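Local coordinates for Endoglucanase(Endo-1,4-beta-glucanase)protein (Pseudomonas stutzeri, PDB 6R2J) that binds cellobiose and, as an endoglucanase of glycoside hydrolase family 5, probably cleaves internal beta-1,4-glucosidic bonds of cellulose, at residues A[50-55]-A[305-310]; A[162-167]-A[196-201]; A[232-237]-A[270-275]; A[236-241]-A[276-281]. All blocks are in the same frame, centred on the assembly; numbering follows the deposited sequence. Where two conformers were deposited one is given.

Contact 1: residues A[50-55]-A[305-310]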
# COMPACT_ATOMS: atom_id res chain seq x y z
N GLN A 50 3.56 -6.29 -18.23
CA GLN A 50 3.41 -7.53 -17.49
C GLN A 50 1.98 -7.80 -17.06
O GLN A 50 1.74 -8.78 -16.35
CB GLN A 50 4.33 -7.49 -16.27
CG GLN A 50 5.79 -7.18 -16.59
CD GLN A 50 6.51 -8.29 -17.40
OE1 GLN A 50 6.32 -9.50 -17.16
NE2 GLN A 50 7.37 -7.88 -18.35
N GLY A 51 1.02 -6.97 -17.48
CA GLY A 51 -0.37 -7.16 -17.11
C GLY A 51 -0.79 -6.58 -15.79
O GLY A 51 -1.84 -6.96 -15.25
N ILE A 52 0.03 -5.68 -15.22
CA ILE A 52 -0.21 -5.12 -13.89
C ILE A 52 -0.80 -3.74 -14.10
O ILE A 52 -0.20 -2.89 -14.76
CB ILE A 52 1.09 -5.03 -13.07
CG1 ILE A 52 1.66 -6.39 -12.70
CG2 ILE A 52 0.84 -4.30 -11.81
CD1 ILE A 52 3.05 -6.34 -12.10
N ARG A 53 -1.98 -3.53 -13.50
CA ARG A 53 -2.69 -2.27 -13.58
C ARG A 53 -2.87 -1.58 -12.23
O ARG A 53 -3.47 -0.50 -12.18
CB ARG A 53 -4.07 -2.52 -14.19
CG ARG A 53 -4.05 -2.81 -15.65
CD ARG A 53 -5.45 -2.65 -16.23
NE ARG A 53 -5.46 -3.04 -17.62
CZ ARG A 53 -5.52 -2.18 -18.62
NH1 ARG A 53 -5.63 -0.87 -18.38
NH2 ARG A 53 -5.49 -2.64 -19.87
N LEU A 54 -2.36 -2.17 -11.16
CA LEU A 54 -2.49 -1.65 -9.81
C LEU A 54 -1.11 -1.27 -9.27
O LEU A 54 -0.16 -2.06 -9.35
CB LEU A 54 -3.16 -2.70 -8.92
CG LEU A 54 -3.44 -2.39 -7.45
CD1 LEU A 54 -4.54 -1.33 -7.40
CD2 LEU A 54 -3.80 -3.63 -6.64
N ILE A 55 -1.03 -0.07 -8.71
CA ILE A 55 0.20 0.47 -8.16
C ILE A 55 -0.11 1.10 -6.81
O ILE A 55 -1.06 1.89 -6.68
CB ILE A 55 0.81 1.54 -9.09
CG1 ILE A 55 1.07 0.94 -10.48
CG2 ILE A 55 2.09 2.13 -8.47
CD1 ILE A 55 2.26 0.04 -10.55
N PRO A 305 12.55 -13.27 -10.58
CA PRO A 305 11.80 -14.50 -10.28
C PRO A 305 10.43 -14.23 -9.68
O PRO A 305 9.51 -15.03 -9.84
CB PRO A 305 12.70 -15.26 -9.29
CG PRO A 305 14.01 -14.52 -9.23
CD PRO A 305 13.79 -13.14 -9.79
N GLN A 306 10.29 -13.13 -8.95
CA GLN A 306 9.02 -12.81 -8.32
C GLN A 306 8.00 -12.34 -9.34
O GLN A 306 6.80 -12.57 -9.16
CB GLN A 306 9.21 -11.74 -7.25
CG GLN A 306 10.23 -12.10 -6.16
CD GLN A 306 11.62 -11.58 -6.46
OE1 GLN A 306 11.99 -11.42 -7.61
NE2 GLN A 306 12.41 -11.31 -5.41
N MET A 307 8.45 -11.66 -10.41
CA MET A 307 7.52 -11.34 -11.49
C MET A 307 7.03 -12.62 -12.17
O MET A 307 5.83 -12.80 -12.39
CB MET A 307 8.20 -10.38 -12.48
CG MET A 307 7.34 -9.85 -13.62
SD MET A 307 5.79 -9.14 -13.15
CE MET A 307 6.31 -7.51 -12.59
N GLU A 308 7.94 -13.54 -12.47
CA GLU A 308 7.54 -14.80 -13.07
C GLU A 308 6.59 -15.58 -12.18
O GLU A 308 5.66 -16.23 -12.67
CB GLU A 308 8.80 -15.60 -13.42
CG GLU A 308 9.72 -14.87 -14.41
CD GLU A 308 10.87 -15.74 -14.88
OE1 GLU A 308 11.30 -16.61 -14.10
OE2 GLU A 308 11.34 -15.53 -16.03
N LEU A 309 6.76 -15.50 -10.86
CA LEU A 309 5.84 -16.20 -9.97
C LEU A 309 4.47 -15.52 -9.93
O LEU A 309 3.45 -16.20 -9.76
CB LEU A 309 6.44 -16.33 -8.57
CG LEU A 309 5.57 -17.16 -7.64
CD1 LEU A 309 6.20 -18.41 -7.08
CD2 LEU A 309 5.14 -16.25 -6.49
N MET A 310 4.44 -14.19 -10.07
CA MET A 310 3.19 -13.46 -10.01
C MET A 310 2.29 -13.82 -11.19
O MET A 310 1.07 -13.86 -11.06
CB MET A 310 3.46 -11.96 -10.02
CG MET A 310 3.85 -11.32 -8.70
SD MET A 310 3.76 -9.47 -8.86
CE MET A 310 2.09 -9.30 -9.45
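Met307 overlaps Gln50 with its sulfur and meets Ile52 with its terminal methyl. Its CG is anti to the backbone N (chi1 -175°), and the chain then bends twice, which turns CE toward Ile52. The two ends meet tip to tip, with Met307 CE 3.5 Å from Ile52 CD1, a little closer than usual for methyl carbons. Met310 brings a second methyl to Ile52 CD1 from another side, its CE 4.1 Å away. Gln50 crosses the outer part of the Met307 chain at a slant, from CG to the sulfur. Gln50 CB lies 3.8 Å from Met307 SD, and Gln50 OE1 lies 3.7 Å from Met307 CG. That oxygen also has a weak hydrogen bond from Arg311. Between the two segments the contact is van der Waals packing. Tyr46 and Tyr47 of helix 41-49 also touch Met307, and Val16 of strand 14-18 touches Ile52. Gly51, at positive phi, is the C-prime residue of a Schellman motif that closes helix 41-49, and Ile52 N bonds back to Tyr47 O. This is a TIM-barrel arrangement: a loop leads from an outer helix into the next parallel strand, and helix 305-311 packs against it.

Contact 2: residues A[162-167]-A[196-201]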
# COMPACT_ATOMS: atom_id res chain seq x y z
N ALA A 162 -12.31 14.55 6.75
CA ALA A 162 -11.79 15.67 5.98
C ALA A 162 -11.76 15.36 4.49
O ALA A 162 -12.16 16.20 3.67
CB ALA A 162 -10.39 16.03 6.48
N ILE A 163 -11.29 14.17 4.13
CA ILE A 163 -11.25 13.79 2.72
C ILE A 163 -12.65 13.84 2.11
O ILE A 163 -12.83 14.29 0.97
CB ILE A 163 -10.62 12.39 2.57
CG1 ILE A 163 -9.10 12.39 2.75
CG2 ILE A 163 -11.00 11.78 1.18
CD1 ILE A 163 -8.49 10.95 2.87
N ARG A 164 -13.65 13.34 2.84
CA ARG A 164 -15.00 13.23 2.30
C ARG A 164 -15.70 14.57 2.26
O ARG A 164 -16.79 14.64 1.69
CB ARG A 164 -15.80 12.21 3.13
CG ARG A 164 -15.23 10.78 3.07
CD ARG A 164 -15.56 10.20 1.70
NE ARG A 164 -15.28 8.77 1.59
CZ ARG A 164 -14.50 8.25 0.67
NH1 ARG A 164 -13.91 9.02 -0.24
NH2 ARG A 164 -14.30 6.95 0.64
N GLU A 165 -15.09 15.60 2.85
CA GLU A 165 -15.58 16.97 2.70
C GLU A 165 -15.30 17.50 1.30
O GLU A 165 -15.99 18.41 0.83
CB GLU A 165 -14.88 17.89 3.70
CG GLU A 165 -15.18 17.68 5.18
CD GLU A 165 -14.26 18.57 6.07
OE1 GLU A 165 -13.93 19.69 5.63
OE2 GLU A 165 -13.83 18.16 7.18
N VAL A 166 -14.27 16.98 0.65
CA VAL A 166 -13.90 17.43 -0.68
C VAL A 166 -14.03 16.36 -1.75
O VAL A 166 -14.17 16.71 -2.93
CB VAL A 166 -12.48 18.04 -0.71
CG1 VAL A 166 -12.36 19.22 0.26
CG2 VAL A 166 -11.44 16.99 -0.44
N ASP A 167 -14.00 15.06 -1.40
CA ASP A 167 -14.02 13.97 -2.38
C ASP A 167 -14.80 12.80 -1.81
O ASP A 167 -14.35 12.13 -0.86
CB ASP A 167 -12.59 13.59 -2.81
CG ASP A 167 -12.55 12.50 -3.90
OD1 ASP A 167 -13.50 11.72 -4.03
OD2 ASP A 167 -11.53 12.40 -4.64
N ASP A 196 -17.47 5.74 6.99
CA ASP A 196 -17.43 6.29 5.64
C ASP A 196 -18.82 6.15 5.03
O ASP A 196 -19.19 5.06 4.56
CB ASP A 196 -16.39 5.65 4.73
CG ASP A 196 -16.35 6.30 3.34
OD1 ASP A 196 -16.87 7.41 3.16
OD2 ASP A 196 -15.78 5.71 2.42
N PRO A 197 -19.62 7.21 5.06
CA PRO A 197 -20.96 7.14 4.45
C PRO A 197 -20.90 6.95 2.93
O PRO A 197 -21.94 6.67 2.32
CB PRO A 197 -21.61 8.48 4.84
CG PRO A 197 -20.49 9.36 5.18
CD PRO A 197 -19.42 8.48 5.77
N ALA A 198 -19.73 7.15 2.29
CA ALA A 198 -19.60 6.95 0.85
C ALA A 198 -19.55 5.46 0.51
O ALA A 198 -19.64 5.10 -0.67
CB ALA A 198 -18.34 7.66 0.27
N ASP A 199 -19.33 4.59 1.51
CA ASP A 199 -19.09 3.16 1.29
C ASP A 199 -17.93 2.95 0.31
O ASP A 199 -18.01 2.16 -0.64
CB ASP A 199 -20.39 2.50 0.85
CG ASP A 199 -20.36 1.03 1.04
OD1 ASP A 199 -19.44 0.52 1.69
OD2 ASP A 199 -21.26 0.36 0.51
N ARG A 200 -16.86 3.69 0.52
CA ARG A 200 -15.69 3.56 -0.34
C ARG A 200 -14.44 3.47 0.49
O ARG A 200 -13.47 4.20 0.29
CB ARG A 200 -15.61 4.66 -1.37
CG ARG A 200 -16.57 4.44 -2.53
CD ARG A 200 -16.39 5.63 -3.48
NE ARG A 200 -17.14 5.45 -4.74
CZ ARG A 200 -18.44 5.61 -4.92
NH1 ARG A 200 -19.16 5.90 -3.88
NH2 ARG A 200 -18.99 5.39 -6.14
N LEU A 201 -14.46 2.54 1.44
CA LEU A 201 -13.35 2.29 2.34
C LEU A 201 -12.95 0.83 2.22
O LEU A 201 -13.81 -0.05 2.09
CB LEU A 201 -13.80 2.54 3.78
CG LEU A 201 -12.83 2.84 4.91
CD1 LEU A 201 -13.43 3.96 5.69
CD2 LEU A 201 -12.69 1.55 5.68
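Helix 152-166 faces a type I beta turn running from Asp196 to Asp199, with Arg164 and Ala198 nearest at 7.9 Å between their CA atoms. Arg164 spans the gap. Its chain bends at chi2 (-74°), which turns the guanidinium toward the turn, and it grips the Asp196 carboxylate side-on. Arg164 NE bonds Asp196 OD1 and Arg164 NH2 bonds Asp196 OD2, each 2.6 Å long and nearly straight. Both oxygens lie near the guanidinium plane, but the carboxylate is turned 29° from it, and NE comes to OD1 from above the carboxylate plane. This salt bridge joins the outer helix to the loop that leads into strand 201-206 of the TIM barrel. Asp196 also organises its own loop. Asp196 OD1 accepts from Ala198 N at 3.0 Å, an Asx turn, and Asp196 OD2 from Arg200 N at the same length. At each oxygen the backbone donor comes from the carboxylate face opposite to the arginine, so both oxygens are held from two sides. Ala198 CB lies over one face of the guanidinium, 3.5 Å from Arg164 NE. A leucine in place of Arg164 would probably leave the Asp196 charge without its mate and the turn untied from the helix. Arg164 NH1 turns back to its own segment and bonds Asp167 O at 3.2 Å, close to the guanidinium plane, and also bonds Thr170 O.

Contact 3: residues A[232-237]-A[270-275]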
# COMPACT_ATOMS: atom_id res chain seq x y z
N GLU A 232 -1.75 -18.82 6.26
CA GLU A 232 -2.03 -18.79 7.68
C GLU A 232 -2.00 -17.37 8.23
O GLU A 232 -2.79 -17.05 9.12
CB GLU A 232 -1.03 -19.68 8.40
CG GLU A 232 -1.16 -21.15 8.06
CD GLU A 232 0.10 -21.96 8.40
OE1 GLU A 232 0.98 -21.46 9.17
OE2 GLU A 232 0.19 -23.13 7.92
N ARG A 233 -1.10 -16.52 7.72
CA ARG A 233 -1.04 -15.14 8.16
C ARG A 233 -2.08 -14.27 7.47
O ARG A 233 -2.47 -13.24 8.02
CB ARG A 233 0.40 -14.60 7.99
CG ARG A 233 1.37 -15.29 8.96
CD ARG A 233 2.79 -14.78 8.90
NE ARG A 233 3.64 -15.50 9.86
CZ ARG A 233 4.96 -15.36 9.98
NH1 ARG A 233 5.61 -14.53 9.19
NH2 ARG A 233 5.63 -16.04 10.88
N ALA A 234 -2.60 -14.68 6.32
CA ALA A 234 -3.67 -13.90 5.72
C ALA A 234 -5.02 -14.20 6.37
O ALA A 234 -5.85 -13.29 6.54
CB ALA A 234 -3.74 -14.20 4.22
N ARG A 235 -5.24 -15.45 6.74
CA ARG A 235 -6.59 -15.91 7.11
C ARG A 235 -7.19 -15.15 8.28
O ARG A 235 -8.39 -14.82 8.22
CB ARG A 235 -6.54 -17.42 7.38
CG ARG A 235 -7.84 -18.05 7.83
CD ARG A 235 -7.61 -19.51 8.22
NE ARG A 235 -6.77 -20.27 7.28
CZ ARG A 235 -5.62 -20.88 7.61
NH1 ARG A 235 -5.14 -20.81 8.86
NH2 ARG A 235 -4.95 -21.57 6.68
N PRO A 236 -6.47 -14.86 9.36
CA PRO A 236 -7.06 -14.06 10.43
C PRO A 236 -7.71 -12.79 9.91
O PRO A 236 -8.82 -12.44 10.34
CB PRO A 236 -5.84 -13.77 11.31
CG PRO A 236 -4.92 -14.94 11.07
CD PRO A 236 -5.05 -15.18 9.63
N PHE A 237 -7.03 -12.12 8.97
CA PHE A 237 -7.44 -10.82 8.42
C PHE A 237 -8.67 -10.97 7.53
O PHE A 237 -9.66 -10.25 7.71
CB PHE A 237 -6.23 -10.24 7.65
CG PHE A 237 -6.50 -8.94 6.95
CD1 PHE A 237 -7.11 -7.88 7.61
CD2 PHE A 237 -6.15 -8.77 5.61
CE1 PHE A 237 -7.38 -6.70 6.94
CE2 PHE A 237 -6.43 -7.60 4.93
CZ PHE A 237 -7.04 -6.57 5.59
N LEU A 270 -0.91 -15.89 -2.97
CA LEU A 270 -1.65 -15.28 -4.07
C LEU A 270 -2.84 -16.14 -4.50
O LEU A 270 -3.90 -15.60 -4.85
CB LEU A 270 -0.70 -15.00 -5.24
CG LEU A 270 0.29 -13.85 -5.02
CD1 LEU A 270 1.18 -13.63 -6.28
CD2 LEU A 270 -0.37 -12.54 -4.66
N ALA A 271 -2.70 -17.47 -4.46
CA ALA A 271 -3.81 -18.35 -4.81
C ALA A 271 -4.97 -18.16 -3.86
O ALA A 271 -6.12 -18.03 -4.28
CB ALA A 271 -3.33 -19.81 -4.79
N TYR A 272 -4.66 -18.10 -2.55
CA TYR A 272 -5.66 -17.85 -1.52
C TYR A 272 -6.30 -16.48 -1.68
O TYR A 272 -7.51 -16.32 -1.52
CB TYR A 272 -4.98 -17.94 -0.15
CG TYR A 272 -5.85 -17.58 1.02
CD1 TYR A 272 -7.02 -18.28 1.28
CD2 TYR A 272 -5.48 -16.55 1.89
CE1 TYR A 272 -7.82 -17.97 2.35
CE2 TYR A 272 -6.27 -16.23 2.99
CZ TYR A 272 -7.45 -16.94 3.22
OH TYR A 272 -8.24 -16.64 4.30
N LEU A 273 -5.50 -15.47 -1.98
CA LEU A 273 -6.06 -14.15 -2.22
C LEU A 273 -7.05 -14.15 -3.37
O LEU A 273 -8.14 -13.58 -3.26
CB LEU A 273 -4.92 -13.18 -2.47
CG LEU A 273 -4.07 -13.01 -1.22
CD1 LEU A 273 -3.13 -11.84 -1.48
CD2 LEU A 273 -4.90 -12.76 0.02
N ASN A 274 -6.70 -14.82 -4.47
CA ASN A 274 -7.61 -14.90 -5.61
C ASN A 274 -8.91 -15.58 -5.22
O ASN A 274 -9.98 -15.13 -5.62
CB ASN A 274 -6.97 -15.68 -6.76
CG ASN A 274 -6.25 -14.79 -7.74
OD1 ASN A 274 -6.29 -13.57 -7.64
ND2 ASN A 274 -5.57 -15.39 -8.71
N ASP A 275 -8.83 -16.66 -4.42
CA ASP A 275 -10.05 -17.38 -4.04
C ASP A 275 -11.03 -16.47 -3.29
O ASP A 275 -12.24 -16.74 -3.26
CB ASP A 275 -9.68 -18.56 -3.14
CG ASP A 275 -8.84 -19.58 -3.85
OD1 ASP A 275 -8.90 -19.64 -5.11
OD2 ASP A 275 -8.13 -20.32 -3.13
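Tyr272 leans from helix 260-276 onto helix 229-244, the preceding helix in the outer layer of the TIM barrel. CG is anti to the backbone N (chi1 174°), and from CB the ring points across the groove between the helices. One edge of the ring comes first. Tyr272 CD2 lies 3.7 Å from Ala234 CB, and Tyr272 CE2 is closer still, 3.5 Å from that methyl. The methyl sits near the ring plane, so it meets the edge and not the face. Further out, Tyr272 CZ is 4.1 Å from Arg235 CA. At the tip, the hydroxyl oxygen lies against carbon: Tyr272 OH is 3.6 Å from Arg235 CB and 3.8 Å from Arg235 CG. The Arg235 side chain passes the ring at about a right angle, with its guanidinium plane steeply inclined to it. Val231 and Ile238 of the same helix also touch the tyrosine. The ring thus bears on more than one turn, close to the kink at Pro236. Replacing Tyr272 by an alanine would probably open a gap between the two helices and leave the Ala234 methyl without the ring edge it packs on. Ala234 is small and buried, which is consistent with the ring lying so near the helix. The closest approach is at the next residue, with Tyr272 OH 3.3 Å from Arg235 CA.

Contact 4: residues A[236-241]-A[276-281]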
# COMPACT_ATOMS: atom_id res chain seq x y z
N PRO A 236 -6.47 -14.86 9.36
CA PRO A 236 -7.06 -14.06 10.43
C PRO A 236 -7.71 -12.79 9.91
O PRO A 236 -8.82 -12.44 10.34
CB PRO A 236 -5.84 -13.77 11.31
CG PRO A 236 -4.92 -14.94 11.07
CD PRO A 236 -5.05 -15.18 9.63
N PHE A 237 -7.03 -12.12 8.97
CA PHE A 237 -7.44 -10.82 8.42
C PHE A 237 -8.67 -10.97 7.53
O PHE A 237 -9.66 -10.25 7.71
CB PHE A 237 -6.23 -10.24 7.65
CG PHE A 237 -6.50 -8.94 6.95
CD1 PHE A 237 -7.11 -7.88 7.61
CD2 PHE A 237 -6.15 -8.77 5.61
CE1 PHE A 237 -7.38 -6.70 6.94
CE2 PHE A 237 -6.43 -7.60 4.93
CZ PHE A 237 -7.04 -6.57 5.59
N ILE A 238 -8.61 -11.92 6.58
CA ILE A 238 -9.75 -12.25 5.72
C ILE A 238 -10.97 -12.59 6.58
O ILE A 238 -12.08 -12.12 6.32
CB ILE A 238 -9.37 -13.41 4.77
CG1 ILE A 238 -8.16 -13.01 3.92
CG2 ILE A 238 -10.61 -13.89 4.00
CD1 ILE A 238 -8.11 -11.58 3.49
N GLU A 239 -10.78 -13.39 7.61
CA GLU A 239 -11.89 -13.81 8.45
C GLU A 239 -12.48 -12.63 9.20
O GLU A 239 -13.71 -12.52 9.32
CB GLU A 239 -11.43 -14.89 9.43
CG GLU A 239 -11.25 -16.25 8.75
CD GLU A 239 -10.89 -17.33 9.71
OE1 GLU A 239 -10.91 -17.04 10.91
OE2 GLU A 239 -10.59 -18.45 9.27
N TRP A 240 -11.64 -11.73 9.68
CA TRP A 240 -12.13 -10.50 10.28
C TRP A 240 -12.88 -9.64 9.26
O TRP A 240 -13.94 -9.08 9.56
CB TRP A 240 -10.95 -9.70 10.83
CG TRP A 240 -11.31 -8.48 11.57
CD1 TRP A 240 -11.52 -8.37 12.92
CD2 TRP A 240 -11.47 -7.17 11.02
NE1 TRP A 240 -11.83 -7.07 13.24
CE2 TRP A 240 -11.81 -6.31 12.10
CE3 TRP A 240 -11.39 -6.64 9.73
CZ2 TRP A 240 -12.05 -4.94 11.91
CZ3 TRP A 240 -11.62 -5.26 9.55
CH2 TRP A 240 -11.95 -4.44 10.63
N LEU A 241 -12.33 -9.51 8.04
CA LEU A 241 -13.05 -8.81 6.98
C LEU A 241 -14.42 -9.44 6.71
O LEU A 241 -15.44 -8.75 6.69
CB LEU A 241 -12.21 -8.81 5.71
CG LEU A 241 -10.93 -7.97 5.84
CD1 LEU A 241 -9.98 -8.32 4.68
CD2 LEU A 241 -11.18 -6.50 5.86
N ASN A 276 -10.51 -15.40 -2.67
CA ASN A 276 -11.32 -14.43 -1.94
C ASN A 276 -11.47 -13.09 -2.68
O ASN A 276 -12.15 -12.19 -2.16
CB ASN A 276 -10.73 -14.17 -0.56
CG ASN A 276 -10.82 -15.36 0.32
OD1 ASN A 276 -11.82 -15.54 1.02
ND2 ASN A 276 -9.78 -16.21 0.28
N CYS A 277 -10.94 -12.98 -3.90
CA CYS A 277 -10.95 -11.73 -4.72
C CYS A 277 -10.36 -10.56 -3.91
O CYS A 277 -10.92 -9.46 -3.97
CB CYS A 277 -12.36 -11.37 -5.18
SG CYS A 277 -13.13 -12.57 -6.29
N VAL A 278 -9.25 -10.79 -3.20
CA VAL A 278 -8.61 -9.78 -2.35
C VAL A 278 -7.34 -9.29 -3.07
O VAL A 278 -6.50 -10.13 -3.45
CB VAL A 278 -8.26 -10.34 -0.95
CG1 VAL A 278 -7.27 -9.44 -0.27
CG2 VAL A 278 -9.55 -10.50 -0.14
N PRO A 279 -7.23 -8.00 -3.36
CA PRO A 279 -6.05 -7.49 -4.06
C PRO A 279 -4.85 -7.38 -3.12
O PRO A 279 -4.95 -7.51 -1.89
CB PRO A 279 -6.51 -6.13 -4.59
CG PRO A 279 -7.59 -5.67 -3.61
CD PRO A 279 -8.25 -6.95 -3.11
N SER A 280 -3.69 -7.17 -3.73
CA SER A 280 -2.43 -7.17 -3.02
C SER A 280 -1.46 -6.27 -3.78
O SER A 280 -1.67 -5.97 -4.95
CB SER A 280 -1.82 -8.57 -2.99
OG SER A 280 -1.32 -8.95 -4.28
N ALA A 281 -0.38 -5.88 -3.11
CA ALA A 281 0.70 -5.14 -3.75
C ALA A 281 2.02 -5.71 -3.27
O ALA A 281 2.28 -5.77 -2.06
CB ALA A 281 0.59 -3.63 -3.49
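Ile238 has the most surface buried here, and its two branches take different partners. With CG2 anti to the backbone N and CG1 beside it (chi1 -58°), the residue presents both arms to the segment 276-281. Ile238 CG2 rests beside the Asn276 amide, 3.6 Å from Asn276 OD1 and 4.0 Å from Asn276 CG. The other arm ends in Ile238 CD1, which meets Val278 CG2 tip to tip at 4.1 Å, an ordinary methyl contact. Val278 comes next in buried surface. It also touches Leu273 of helix 260-276 and Pro323, so it is wedged among three parts of the chain. Asn276 places its oxygen side against the isoleucine, while its ND2 is bonded to Tyr272 O one turn back in its own helix. Between Asn276 and Val278, Cys277 takes a positive phi (54°) and forms a Schellman motif that ends helix 260-276. It is also joined to Cys318 by a disulfide. The chain then turns into strand 280-285, the last strand of the TIM barrel. Helix 229-244 therefore packs on the point where the following helix gives way to its strand. Across the two segments the contact is apolar, apart from the amide oxygen of Asn276. Shape and dispersion therefore carry the contact, and the bond from Asn276 ND2 to Tyr272 O is likely to steady the amide that Ile238 rests on.

From the N terminus, contact 1 opens first, at the loop into strand 54-59, and closes last, at helix 305-311. The other three contacts all fall within that long span. Contact 2 closes a short loop of its own, from helix 152-166 to the approach of strand 201-206, before contact 3 begins. Contacts 3 and 4 start together on helix 229-244, sharing Pro236 and Phe237. They close one after the other, on helix 260-276 and on the turn into strand 280-285, and Leu273 O and Val278 N probably bond between them. Contact 1 touches both through packing, including Leu54 on Pro279. Contact 2 stands apart, across the barrel from contact 1.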